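Local coordinates for histone acetyltransferase, ELP3 family (Methanocaldococcus infernus, PDB 6IA8), which catalyses formation of 5-carboxymethyluridine at the wobble uridine of tRNAs from acetyl-CoA and S-adenosyl-L-methionine, with a [4Fe-4S] cluster, at residues C159-A162 with R166-K169; E265-M270 with K308-E313; E314-I319 with Y358-K363. All coordinates share one frame; numbering follows the deposited sequence.

Contact 1 of 3, residues C159-A162 with R166-K169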
ATOM      1  N   CYS A 159     -10.718   0.491 -17.193  1.00 28.62           N
ATOM      2  CA  CYS A 159     -10.957  -0.200 -15.930  1.00 28.06           C
ATOM      3  C   CYS A 159     -12.169   0.383 -15.214  1.00 34.37           C
ATOM      4  O   CYS A 159     -13.000  -0.356 -14.659  1.00 32.24           O
ATOM      5  CB  CYS A 159      -9.713  -0.112 -15.042  1.00 48.11           C
ATOM      6  SG  CYS A 159      -8.251  -0.969 -15.673  1.00 75.64           S
ATOM      7  N   LEU A 160     -12.263   1.708 -15.181  1.00 30.88           N
ATOM      8  CA  LEU A 160     -13.414   2.353 -14.570  1.00 30.07           C
ATOM      9  C   LEU A 160     -14.687   2.073 -15.353  1.00 33.89           C
ATOM     10  O   LEU A 160     -15.761   1.948 -14.748  1.00 33.25           O
ATOM     11  CB  LEU A 160     -13.182   3.856 -14.452  1.00 30.85           C
ATOM     12  CG  LEU A 160     -12.040   4.261 -13.525  1.00 33.48           C
ATOM     13  CD1 LEU A 160     -11.798   5.748 -13.630  1.00 33.80           C
ATOM     14  CD2 LEU A 160     -12.364   3.855 -12.107  1.00 34.13           C
ATOM     15  N   ASP A 161     -14.596   2.010 -16.693  1.00 31.84           N
ATOM     16  CA  ASP A 161     -15.757   1.642 -17.499  1.00 32.23           C
ATOM     17  C   ASP A 161     -16.306   0.295 -17.049  1.00 33.56           C
ATOM     18  O   ASP A 161     -17.524   0.109 -16.984  1.00 35.27           O
ATOM     19  CB  ASP A 161     -15.404   1.596 -18.999  1.00 33.63           C
ATOM     20  CG  ASP A 161     -15.164   2.973 -19.597  1.00 44.25           C
ATOM     21  OD1 ASP A 161     -15.577   3.994 -19.002  1.00 40.99           O
ATOM     22  OD2 ASP A 161     -14.569   3.042 -20.690  1.00 39.03           O
ATOM     23  N   ALA A 162     -15.418  -0.679 -16.807  1.00 32.72           N
ATOM     24  CA  ALA A 162     -15.851  -2.001 -16.367  1.00 36.34           C
ATOM     25  C   ALA A 162     -16.514  -1.932 -15.008  1.00 39.12           C
ATOM     26  O   ALA A 162     -17.507  -2.619 -14.767  1.00 34.79           O
ATOM     27  CB  ALA A 162     -14.674  -2.962 -16.302  1.00 34.00           C
ATOM     28  N   ARG A 166     -20.625   0.856 -18.009  1.00 37.90           N
ATOM     29  CA  ARG A 166     -21.070   1.659 -19.144  1.00 44.32           C
ATOM     30  C   ARG A 166     -19.869   2.357 -19.776  1.00 38.65           C
ATOM     31  O   ARG A 166     -18.845   2.587 -19.127  1.00 44.82           O
ATOM     32  CB  ARG A 166     -22.128   2.690 -18.722  1.00 41.32           C
ATOM     33  CG  ARG A 166     -21.658   3.629 -17.639  1.00 46.89           C
ATOM     34  CD  ARG A 166     -22.441   4.961 -17.705  1.00 61.28           C
ATOM     35  NE  ARG A 166     -22.029   5.780 -18.843  1.00 59.92           N
ATOM     36  CZ  ARG A 166     -22.462   7.015 -19.080  1.00 66.07           C
ATOM     37  NH1 ARG A 166     -23.332   7.582 -18.250  1.00 64.16           N
ATOM     38  NH2 ARG A 166     -22.021   7.679 -20.145  1.00 65.26           N
ATOM     39  N   GLU A 167     -20.018   2.699 -21.049  1.00 38.07           N
ATOM     40  CA  GLU A 167     -18.995   3.420 -21.781  1.00 49.26           C
ATOM     41  C   GLU A 167     -18.923   4.859 -21.284  1.00 51.14           C
ATOM     42  O   GLU A 167     -19.870   5.395 -20.713  1.00 57.37           O
ATOM     43  CB  GLU A 167     -19.307   3.371 -23.282  1.00 57.52           C
ATOM     44  CG  GLU A 167     -18.291   4.059 -24.164  1.00 63.73           C
ATOM     45  CD  GLU A 167     -16.898   3.445 -24.068  1.00 58.50           C
ATOM     46  OE1 GLU A 167     -16.300   3.515 -22.986  1.00 75.77           O
ATOM     47  OE2 GLU A 167     -16.407   2.905 -25.083  1.00 79.12           O
ATOM     48  N   SER A 168     -17.772   5.478 -21.494  1.00 45.25           N
ATOM     49  CA  SER A 168     -17.587   6.883 -21.194  1.00 51.56           C
ATOM     50  C   SER A 168     -16.817   7.538 -22.328  1.00 42.32           C
ATOM     51  O   SER A 168     -16.123   6.879 -23.108  1.00 57.01           O
ATOM     52  CB  SER A 168     -16.836   7.077 -19.876  1.00 44.37           C
ATOM     53  OG  SER A 168     -15.523   6.476 -19.919  1.00 46.95           O
ATOM     54  N   LYS A 169     -16.935   8.861 -22.396  1.00 56.87           N
ATOM     55  CA  LYS A 169     -16.290   9.625 -23.455  1.00 58.03           C
ATOM     56  C   LYS A 169     -14.845   9.959 -23.118  1.00 54.69           C
ATOM     57  O   LYS A 169     -14.077  10.316 -24.015  1.00 54.16           O
ATOM     58  CB  LYS A 169     -17.052  10.932 -23.730  1.00 61.37           C
TER
HETATM   59  O   HOH W   1     -17.682   4.761 -17.559  1.00 34.68           O
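Asp161 and Arg166 mark the closest backbone approach here, their CA atoms 5.6 Å apart, where the chain leaves helix 149-164 and doubles back beside its last turn. The motif is a helix-loop-helix connection of the radical SAM core, with residues 166-169 forming an irregular link to helix 171-178. One weak backbone bond, Arg166 N to Asp161 O at 3.4 Å, ties the loop to the helix end. The side chain of Asp161 makes the remaining direct contacts across. Its CG lies anti to the carbonyl carbon (chi1 -71°), which leans the carboxylate out over the returning loop. There OD1 accepts a hydrogen bond from the Ser168 hydroxyl through its syn lone pair, with OG and OD1 2.6 Å apart. A water bridges the same OD1 to Arg166 O, so this oxygen accepts two hydrogen bonds. Serine suits its place because its short hydroxyl reaches the carboxylate while its backbone N stays available to Glu167. The other oxygen, OD2, stands 2.9 Å from Glu167 OE1, two acceptors with their carboxylate planes 74° apart. Lys157 forms salt bridges with Asp161 OD2 and Glu167 OE1, and Arg158 with Asp161 OD2, which probably offsets the like charges. Replacing Asp161 by alanine removes the carboxylate, and Ser168 OG and the water would probably lose their acceptor, and Lys157 and Arg158 one anionic partner. Glu167 is also held from within the loop: its OE1 uses the anti lone pair to accept Ser168 N at 2.9 Å, while Arg166 grips Glu167 O side-on through NE and NH2.

Contact 2 of 3, residues E265-M270 with K308-E313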
ATOM      1  N   GLU A 265      22.862 -10.371   7.938  1.00 40.20           N
ATOM      2  CA  GLU A 265      23.066  -9.170   8.739  1.00 64.79           C
ATOM      3  C   GLU A 265      22.844  -7.910   7.915  1.00 53.47           C
ATOM      4  O   GLU A 265      22.289  -6.932   8.417  1.00 37.25           O
ATOM      5  CB  GLU A 265      24.468  -9.166   9.341  1.00 63.22           C
ATOM      6  CG  GLU A 265      24.701  -8.013  10.309  1.00102.36           C
ATOM      7  CD  GLU A 265      23.718  -8.010  11.469  1.00112.05           C
ATOM      8  OE1 GLU A 265      23.355  -9.103  11.951  1.00104.54           O
ATOM      9  OE2 GLU A 265      23.302  -6.915  11.896  1.00112.42           O
ATOM     10  N   MET A 266      23.292  -7.898   6.661  1.00 39.15           N
ATOM     11  CA  MET A 266      23.030  -6.753   5.795  1.00 42.44           C
ATOM     12  C   MET A 266      21.530  -6.537   5.593  1.00 37.37           C
ATOM     13  O   MET A 266      21.053  -5.394   5.595  1.00 34.12           O
ATOM     14  CB  MET A 266      23.729  -6.958   4.448  1.00 49.22           C
ATOM     15  CG  MET A 266      23.790  -5.706   3.587  1.00 69.39           C
ATOM     16  SD  MET A 266      24.853  -5.842   2.118  1.00 74.86           S
ATOM     17  CE  MET A 266      26.254  -6.664   2.818  1.00 41.86           C
ATOM     18  N   ASP A 267      20.782  -7.620   5.348  1.00 32.71           N
ATOM     19  CA  ASP A 267      19.334  -7.491   5.200  1.00 33.23           C
ATOM     20  C   ASP A 267      18.682  -6.959   6.475  1.00 33.54           C
ATOM     21  O   ASP A 267      17.795  -6.104   6.410  1.00 32.77           O
ATOM     22  CB  ASP A 267      18.720  -8.835   4.813  1.00 33.00           C
ATOM     23  CG  ASP A 267      18.943  -9.183   3.346  1.00 37.96           C
ATOM     24  OD1 ASP A 267      19.202  -8.285   2.486  1.00 34.71           O
ATOM     25  OD2 ASP A 267      18.792 -10.368   3.031  1.00 39.80           O
ATOM     26  N   LYS A 268      19.057  -7.501   7.636  1.00 32.40           N
ATOM     27  CA  LYS A 268      18.515  -7.006   8.898  1.00 33.86           C
ATOM     28  C   LYS A 268      18.776  -5.512   9.066  1.00 35.13           C
ATOM     29  O   LYS A 268      17.890  -4.761   9.496  1.00 34.66           O
ATOM     30  CB  LYS A 268      19.117  -7.790  10.060  1.00 36.98           C
ATOM     31  CG  LYS A 268      18.592  -9.222  10.172  1.00 41.24           C
ATOM     32  CD  LYS A 268      19.202  -9.934  11.367  1.00 41.46           C
ATOM     33  CE  LYS A 268      18.616 -11.339  11.528  1.00 55.57           C
ATOM     34  NZ  LYS A 268      19.268 -12.096  12.645  1.00 61.03           N
ATOM     35  N   LYS A 269      19.992  -5.062   8.749  1.00 42.27           N
ATOM     36  CA  LYS A 269      20.302  -3.642   8.876  1.00 37.81           C
ATOM     37  C   LYS A 269      19.470  -2.812   7.920  1.00 33.44           C
ATOM     38  O   LYS A 269      19.040  -1.703   8.274  1.00 33.58           O
ATOM     39  CB  LYS A 269      21.795  -3.403   8.642  1.00 40.40           C
ATOM     40  CG  LYS A 269      22.665  -3.906   9.803  1.00 79.52           C
ATOM     41  CD  LYS A 269      24.127  -3.530   9.624  1.00108.01           C
ATOM     42  CE  LYS A 269      24.925  -3.770  10.901  1.00129.89           C
ATOM     43  NZ  LYS A 269      24.524  -2.847  12.000  1.00123.05           N
ATOM     44  N   MET A 270      19.201  -3.338   6.722  1.00 33.14           N
ATOM     45  CA  MET A 270      18.353  -2.612   5.786  1.00 34.90           C
ATOM     46  C   MET A 270      16.968  -2.347   6.389  1.00 28.83           C
ATOM     47  O   MET A 270      16.407  -1.243   6.273  1.00 30.16           O
ATOM     48  CB  MET A 270      18.226  -3.402   4.478  1.00 36.34           C
ATOM     49  CG  MET A 270      17.073  -2.924   3.611  1.00 39.34           C
ATOM     50  SD  MET A 270      17.127  -3.554   1.895  1.00 42.65           S
ATOM     51  CE  MET A 270      16.706  -5.265   2.092  1.00 64.45           C
ATOM     52  N   LYS A 308      23.843 -17.543  -4.602  1.00 47.74           N
ATOM     53  CA  LYS A 308      23.150 -18.631  -3.923  1.00 46.83           C
ATOM     54  C   LYS A 308      21.977 -18.018  -3.177  1.00 41.57           C
ATOM     55  O   LYS A 308      22.186 -17.366  -2.143  1.00 39.08           O
ATOM     56  CB  LYS A 308      24.082 -19.354  -2.950  1.00 63.20           C
ATOM     57  N   PRO A 309      20.736 -18.188  -3.640  1.00 39.21           N
ATOM     58  CA  PRO A 309      19.611 -17.506  -2.978  1.00 41.02           C
ATOM     59  C   PRO A 309      19.347 -18.127  -1.618  1.00 45.31           C
ATOM     60  O   PRO A 309      19.776 -19.244  -1.318  1.00 37.42           O
ATOM     61  CB  PRO A 309      18.426 -17.729  -3.930  1.00 43.42           C
ATOM     62  CG  PRO A 309      18.770 -19.048  -4.612  1.00 43.13           C
ATOM     63  CD  PRO A 309      20.287 -19.033  -4.768  1.00 42.78           C
ATOM     64  N   TYR A 310      18.615 -17.384  -0.798  1.00 40.13           N
ATOM     65  CA  TYR A 310      18.214 -17.874   0.507  1.00 41.64           C
ATOM     66  C   TYR A 310      17.403 -19.151   0.354  1.00 38.68           C
ATOM     67  O   TYR A 310      16.595 -19.283  -0.573  1.00 39.94           O
ATOM     68  CB  TYR A 310      17.349 -16.827   1.218  1.00 37.48           C
ATOM     69  CG  TYR A 310      18.078 -15.675   1.888  1.00 40.32           C
ATOM     70  CD1 TYR A 310      17.371 -14.611   2.423  1.00 42.07           C
ATOM     71  CD2 TYR A 310      19.461 -15.658   1.991  1.00 40.51           C
ATOM     72  CE1 TYR A 310      18.020 -13.556   3.035  1.00 37.24           C
ATOM     73  CE2 TYR A 310      20.116 -14.625   2.617  1.00 35.64           C
ATOM     74  CZ  TYR A 310      19.380 -13.569   3.141  1.00 35.85           C
ATOM     75  OH  TYR A 310      20.020 -12.527   3.767  1.00 36.99           O
ATOM     76  N   ARG A 311      17.603 -20.081   1.284  1.00 40.63           N
ATOM     77  CA  ARG A 311      16.658 -21.161   1.531  1.00 47.51           C
ATOM     78  C   ARG A 311      15.647 -20.700   2.581  1.00 41.88           C
ATOM     79  O   ARG A 311      15.676 -19.554   3.036  1.00 41.25           O
ATOM     80  CB  ARG A 311      17.405 -22.421   1.961  1.00 51.43           C
ATOM     81  CG  ARG A 311      18.248 -23.020   0.825  1.00 79.59           C
ATOM     82  CD  ARG A 311      19.165 -24.131   1.315  1.00111.77           C
ATOM     83  NE  ARG A 311      18.434 -25.223   1.951  1.00143.28           N
ATOM     84  CZ  ARG A 311      19.005 -26.324   2.428  1.00108.15           C
ATOM     85  NH1 ARG A 311      20.322 -26.488   2.332  1.00 89.03           N
ATOM     86  NH2 ARG A 311      18.261 -27.265   2.995  1.00 88.06           N
ATOM     87  N   GLU A 312      14.746 -21.599   2.984  1.00 52.09           N
ATOM     88  CA  GLU A 312      13.670 -21.206   3.888  1.00 51.31           C
ATOM     89  C   GLU A 312      14.207 -20.685   5.217  1.00 38.93           C
ATOM     90  O   GLU A 312      13.719 -19.670   5.727  1.00 39.02           O
ATOM     91  CB  GLU A 312      12.723 -22.382   4.119  1.00 58.93           C
ATOM     92  CG  GLU A 312      11.871 -22.735   2.924  1.00124.95           C
ATOM     93  CD  GLU A 312      10.400 -22.537   3.201  1.00174.91           C
ATOM     94  OE1 GLU A 312       9.859 -21.471   2.842  1.00194.58           O
ATOM     95  OE2 GLU A 312       9.784 -23.442   3.796  1.00189.97           O
ATOM     96  N   GLU A 313      15.208 -21.361   5.790  1.00 47.45           N
ATOM     97  CA  GLU A 313      15.752 -20.948   7.080  1.00 56.86           C
ATOM     98  C   GLU A 313      16.178 -19.481   7.056  1.00 51.04           C
ATOM     99  O   GLU A 313      15.839 -18.707   7.951  1.00 41.42           O
ATOM    100  CB  GLU A 313      16.930 -21.854   7.459  1.00 66.21           C
ATOM    101  CG  GLU A 313      17.778 -21.363   8.617  1.00 99.53           C
ATOM    102  CD  GLU A 313      19.219 -21.876   8.547  1.00107.30           C
ATOM    103  OE1 GLU A 313      19.427 -23.085   8.291  1.00 88.26           O
ATOM    104  OE2 GLU A 313      20.145 -21.059   8.731  1.00 97.53           O
TER
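Tyr310 lays the hydroxyl end of its ring against the carboxylate of Asp267, and this pair carries the whole contact between helix 264-276 and the loop leading into helix 312-325. The two side chains come from opposite directions and span backbones whose nearest CA atoms, those of Asp267 and Tyr310, are 11.4 Å apart. Tyrosine fits such a gap because its rigid ring carries a donor far from the main chain, whereas aspartate needs only a short reach from its helix. Tyr310 OH donates to Asp267 OD2 over 2.6 Å, a short bond. The hydroxyl arrives 39° above the carboxylate plane, and the ring and carboxylate planes stand 81° apart, so the flat groups are nearly perpendicular. OD2 also lies 3.3 Å from Tyr310 CE1, placing it obliquely beside the phenol as well as at its hydroxyl. For Tyr310, a chi1 of -80° sets CG anti to the carbonyl carbon and sends the ring across to the helix.

Asp267 is buried, and neighbouring groups satisfy both its oxygens: Ser262 OG bonds to OD1, while Gly258 N shares OD2 with the tyrosine. Val318 gives the polar pair an apolar flank. Just beyond the tyrosine, Arg311 occupies the N-cap position of helix 312-325, and its backbone N bonds to the Glu314 carboxylate.

Within the radical SAM core, the contact thus fastens the entry to helix 312-325 onto helix 264-276, whose Asp267 is in turn held by the preceding loop. With two donors on OD2 and one on OD1, the buried carboxylate is probably stabilised in its charged form, and the neutral phenol can donate a hydrogen bond to it without adding a second charge beside it.

Contact 3 of 3, residues E314-I319 with Y358-K363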
ATOM      1  N   GLU A 314      16.951 -19.084   6.052  1.00 39.98           N
ATOM      2  CA  GLU A 314      17.472 -17.720   6.043  1.00 50.05           C
ATOM      3  C   GLU A 314      16.358 -16.702   5.812  1.00 41.97           C
ATOM      4  O   GLU A 314      16.351 -15.627   6.427  1.00 36.62           O
ATOM      5  CB  GLU A 314      18.550 -17.567   4.967  1.00 78.78           C
ATOM      6  CG  GLU A 314      19.781 -18.432   5.161  1.00 93.83           C
ATOM      7  CD  GLU A 314      19.612 -19.809   4.566  1.00105.92           C
ATOM      8  OE1 GLU A 314      19.482 -20.783   5.334  1.00122.09           O
ATOM      9  OE2 GLU A 314      19.593 -19.914   3.325  1.00 94.16           O
ATOM     10  N   ALA A 315      15.427 -17.008   4.902  1.00 34.07           N
ATOM     11  CA  ALA A 315      14.334 -16.081   4.642  1.00 36.81           C
ATOM     12  C   ALA A 315      13.515 -15.876   5.905  1.00 32.13           C
ATOM     13  O   ALA A 315      13.132 -14.747   6.226  1.00 36.13           O
ATOM     14  CB  ALA A 315      13.466 -16.600   3.500  1.00 41.79           C
ATOM     15  N   ILE A 316      13.245 -16.965   6.632  1.00 37.12           N
ATOM     16  CA  ILE A 316      12.461 -16.885   7.862  1.00 45.17           C
ATOM     17  C   ILE A 316      13.169 -16.026   8.898  1.00 44.14           C
ATOM     18  O   ILE A 316      12.537 -15.201   9.567  1.00 42.81           O
ATOM     19  CB  ILE A 316      12.177 -18.301   8.397  1.00 45.29           C
ATOM     20  CG1 ILE A 316      11.246 -19.050   7.431  1.00 45.35           C
ATOM     21  CG2 ILE A 316      11.566 -18.249   9.805  1.00 44.52           C
ATOM     22  CD1 ILE A 316      11.104 -20.534   7.757  1.00 47.71           C
ATOM     23  N   GLU A 317      14.484 -16.207   9.056  1.00 41.27           N
ATOM     24  CA  GLU A 317      15.232 -15.421  10.027  1.00 48.70           C
ATOM     25  C   GLU A 317      15.136 -13.939   9.706  1.00 36.94           C
ATOM     26  O   GLU A 317      14.878 -13.122  10.591  1.00 35.32           O
ATOM     27  CB  GLU A 317      16.694 -15.867  10.055  1.00 47.14           C
ATOM     28  CG  GLU A 317      16.898 -17.259  10.615  1.00 75.37           C
ATOM     29  CD  GLU A 317      18.343 -17.707  10.544  1.00 81.23           C
ATOM     30  OE1 GLU A 317      19.196 -16.891  10.141  1.00 71.89           O
ATOM     31  OE2 GLU A 317      18.619 -18.878  10.884  1.00 82.32           O
ATOM     32  N   VAL A 318      15.349 -13.564   8.442  1.00 35.11           N
ATOM     33  CA  VAL A 318      15.337 -12.147   8.075  1.00 37.78           C
ATOM     34  C   VAL A 318      13.931 -11.557   8.203  1.00 36.44           C
ATOM     35  O   VAL A 318      13.740 -10.458   8.743  1.00 31.53           O
ATOM     36  CB  VAL A 318      15.893 -11.967   6.651  1.00 41.01           C
ATOM     37  CG1 VAL A 318      15.760 -10.523   6.206  1.00 42.86           C
ATOM     38  CG2 VAL A 318      17.355 -12.400   6.621  1.00 38.47           C
ATOM     39  N   ILE A 319      12.923 -12.263   7.698  1.00 33.31           N
ATOM     40  CA  ILE A 319      11.585 -11.681   7.695  1.00 32.15           C
ATOM     41  C   ILE A 319      11.047 -11.610   9.116  1.00 33.21           C
ATOM     42  O   ILE A 319      10.342 -10.661   9.485  1.00 32.83           O
ATOM     43  CB  ILE A 319      10.652 -12.474   6.762  1.00 35.39           C
ATOM     44  CG1 ILE A 319      11.122 -12.324   5.296  1.00 39.76           C
ATOM     45  CG2 ILE A 319       9.225 -11.969   6.899  1.00 38.63           C
ATOM     46  CD1 ILE A 319      10.389 -13.233   4.327  1.00 45.39           C
ATOM     47  N   TYR A 358       5.437 -16.860  11.112  1.00 39.92           N
ATOM     48  CA  TYR A 358       4.609 -16.757  12.313  1.00 38.08           C
ATOM     49  C   TYR A 358       5.053 -17.763  13.376  1.00 33.77           C
ATOM     50  O   TYR A 358       5.247 -17.413  14.549  1.00 36.91           O
ATOM     51  CB  TYR A 358       3.136 -16.965  11.927  1.00 39.64           C
ATOM     52  CG  TYR A 358       2.159 -16.869  13.084  1.00 47.67           C
ATOM     53  CD1 TYR A 358       1.639 -15.639  13.481  1.00 63.22           C
ATOM     54  CD2 TYR A 358       1.734 -18.007  13.760  1.00 62.40           C
ATOM     55  CE1 TYR A 358       0.739 -15.547  14.534  1.00 56.49           C
ATOM     56  CE2 TYR A 358       0.838 -17.923  14.811  1.00 93.88           C
ATOM     57  CZ  TYR A 358       0.345 -16.696  15.192  1.00 79.56           C
ATOM     58  OH  TYR A 358      -0.547 -16.621  16.235  1.00 76.75           O
ATOM     59  N   LYS A 359       5.211 -19.029  12.990  1.00 34.49           N
ATOM     60  CA  LYS A 359       5.579 -20.049  13.968  1.00 37.34           C
ATOM     61  C   LYS A 359       6.992 -19.829  14.503  1.00 36.09           C
ATOM     62  O   LYS A 359       7.280 -20.105  15.681  1.00 39.03           O
ATOM     63  CB  LYS A 359       5.448 -21.427  13.333  1.00 43.04           C
ATOM     64  CG  LYS A 359       4.002 -21.820  13.029  1.00 49.11           C
ATOM     65  CD  LYS A 359       3.917 -23.261  12.517  1.00 60.48           C
ATOM     66  CE  LYS A 359       2.465 -23.659  12.270  1.00106.39           C
ATOM     67  NZ  LYS A 359       2.346 -25.046  11.740  1.00140.64           N
ATOM     68  N   TYR A 360       7.890 -19.341  13.648  1.00 39.44           N
ATOM     69  CA  TYR A 360       9.233 -19.012  14.114  1.00 38.86           C
ATOM     70  C   TYR A 360       9.185 -17.908  15.166  1.00 36.00           C
ATOM     71  O   TYR A 360       9.828 -17.999  16.217  1.00 35.96           O
ATOM     72  CB  TYR A 360      10.102 -18.598  12.933  1.00 45.53           C
ATOM     73  CG  TYR A 360      11.549 -18.332  13.286  1.00 38.46           C
ATOM     74  CD1 TYR A 360      12.468 -19.360  13.329  1.00 45.90           C
ATOM     75  CD2 TYR A 360      12.002 -17.041  13.554  1.00 44.62           C
ATOM     76  CE1 TYR A 360      13.793 -19.118  13.617  1.00 56.01           C
ATOM     77  CE2 TYR A 360      13.323 -16.797  13.848  1.00 47.45           C
ATOM     78  CZ  TYR A 360      14.213 -17.842  13.887  1.00 50.44           C
ATOM     79  OH  TYR A 360      15.530 -17.606  14.202  1.00 62.99           O
ATOM     80  N   MET A 361       8.398 -16.871  14.913  1.00 30.85           N
ATOM     81  CA  MET A 361       8.277 -15.778  15.866  1.00 34.42           C
ATOM     82  C   MET A 361       7.648 -16.244  17.172  1.00 31.99           C
ATOM     83  O   MET A 361       8.059 -15.798  18.253  1.00 35.80           O
ATOM     84  CB  MET A 361       7.465 -14.646  15.234  1.00 33.77           C
ATOM     85  CG  MET A 361       8.194 -13.970  14.056  1.00 38.61           C
ATOM     86  SD  MET A 361       7.272 -12.623  13.235  1.00 37.71           S
ATOM     87  CE  MET A 361       7.400 -11.339  14.484  1.00 42.79           C
ATOM     88  N   GLU A 362       6.657 -17.135  17.100  1.00 34.50           N
ATOM     89  CA  GLU A 362       6.117 -17.715  18.326  1.00 35.87           C
ATOM     90  C   GLU A 362       7.220 -18.386  19.127  1.00 38.15           C
ATOM     91  O   GLU A 362       7.352 -18.162  20.334  1.00 39.59           O
ATOM     92  CB  GLU A 362       5.017 -18.736  18.011  1.00 42.25           C
ATOM     93  CG  GLU A 362       3.733 -18.170  17.442  1.00 50.83           C
ATOM     94  CD  GLU A 362       2.685 -19.265  17.234  1.00 56.82           C
ATOM     95  OE1 GLU A 362       2.997 -20.260  16.527  1.00 43.95           O
ATOM     96  OE2 GLU A 362       1.569 -19.165  17.809  1.00 41.68           O
ATOM     97  N   LYS A 363       7.990 -19.259  18.469  1.00 36.22           N
ATOM     98  CA  LYS A 363       9.029 -20.020  19.138  1.00 41.96           C
ATOM     99  C   LYS A 363      10.026 -19.092  19.806  1.00 51.38           C
ATOM    100  O   LYS A 363      10.518 -19.390  20.895  1.00 44.18           O
ATOM    101  CB  LYS A 363       9.733 -20.920  18.120  1.00 38.02           C
ATOM    102  CG  LYS A 363      10.817 -21.816  18.699  1.00 52.43           C
ATOM    103  CD  LYS A 363      11.364 -22.728  17.583  1.00 58.93           C
ATOM    104  CE  LYS A 363      12.488 -23.614  18.081  1.00 98.63           C
ATOM    105  NZ  LYS A 363      12.782 -24.709  17.115  1.00111.98           N
TER
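Ile316 and Tyr360 meet obliquely, the methyl CG2 of the isoleucine set against the root of the tyrosine side chain. Ile316 CG2 is 3.5 Å from Tyr360 CB and also 3.5 Å from Tyr360 CG, so the touch is concentrated where the ring joins its methylene. Beta-branching serves well here: CG2 lies anti to the backbone N and points across to helix 353-364, while CG1 lies beside the backbone N. The tyrosine's own CG is likewise anti to its backbone N (chi1 -176°), carrying the ring out from helix 353-364, past Ile316, to Glu317. At the far end of the ring, Tyr360 OH comes to 3.9 Å from Glu317 CG, so the aliphatic part of the glutamate makes the touch. Its chain is extended beyond CG, and its carboxylate plane is turned 32° from the ring plane. Tyrosine therefore offers carbon to the isoleucine, and both it and Glu317 are partly exposed residues.

Leu353 and Leu356 also touch Ile316, continuing the apolar surface along helix 353-364. The arrangement is helix-to-helix side-chain packing, with CA atoms of Ile316 and Tyr360 7.4 Å apart, in the radical SAM C-terminal region of the ELP3 family.

Overall arrangement
Contacts 2 and 3 are neighbours, their centres 12 Å apart, and both use helix 312-325: contact 2 holds the entry to this helix, contact 3 its following turns. Val318 joins them directly, its CG1 3.7 Å from Asp267 CB and its CG2 3.8 Å from Tyr310 CE1. Helix 312-325 is thus flanked by helix 264-276 and by helix 353-364. Contact 1 lies on the opposite side of the chain's centre, with its centre 45 Å from each of the others and its nearest atoms about 31 Å from contact 2 and about 30 Å from contact 3. All three lie away from the probable acetyl-CoA site; the segment that carries the probable cluster cysteines is not modelled.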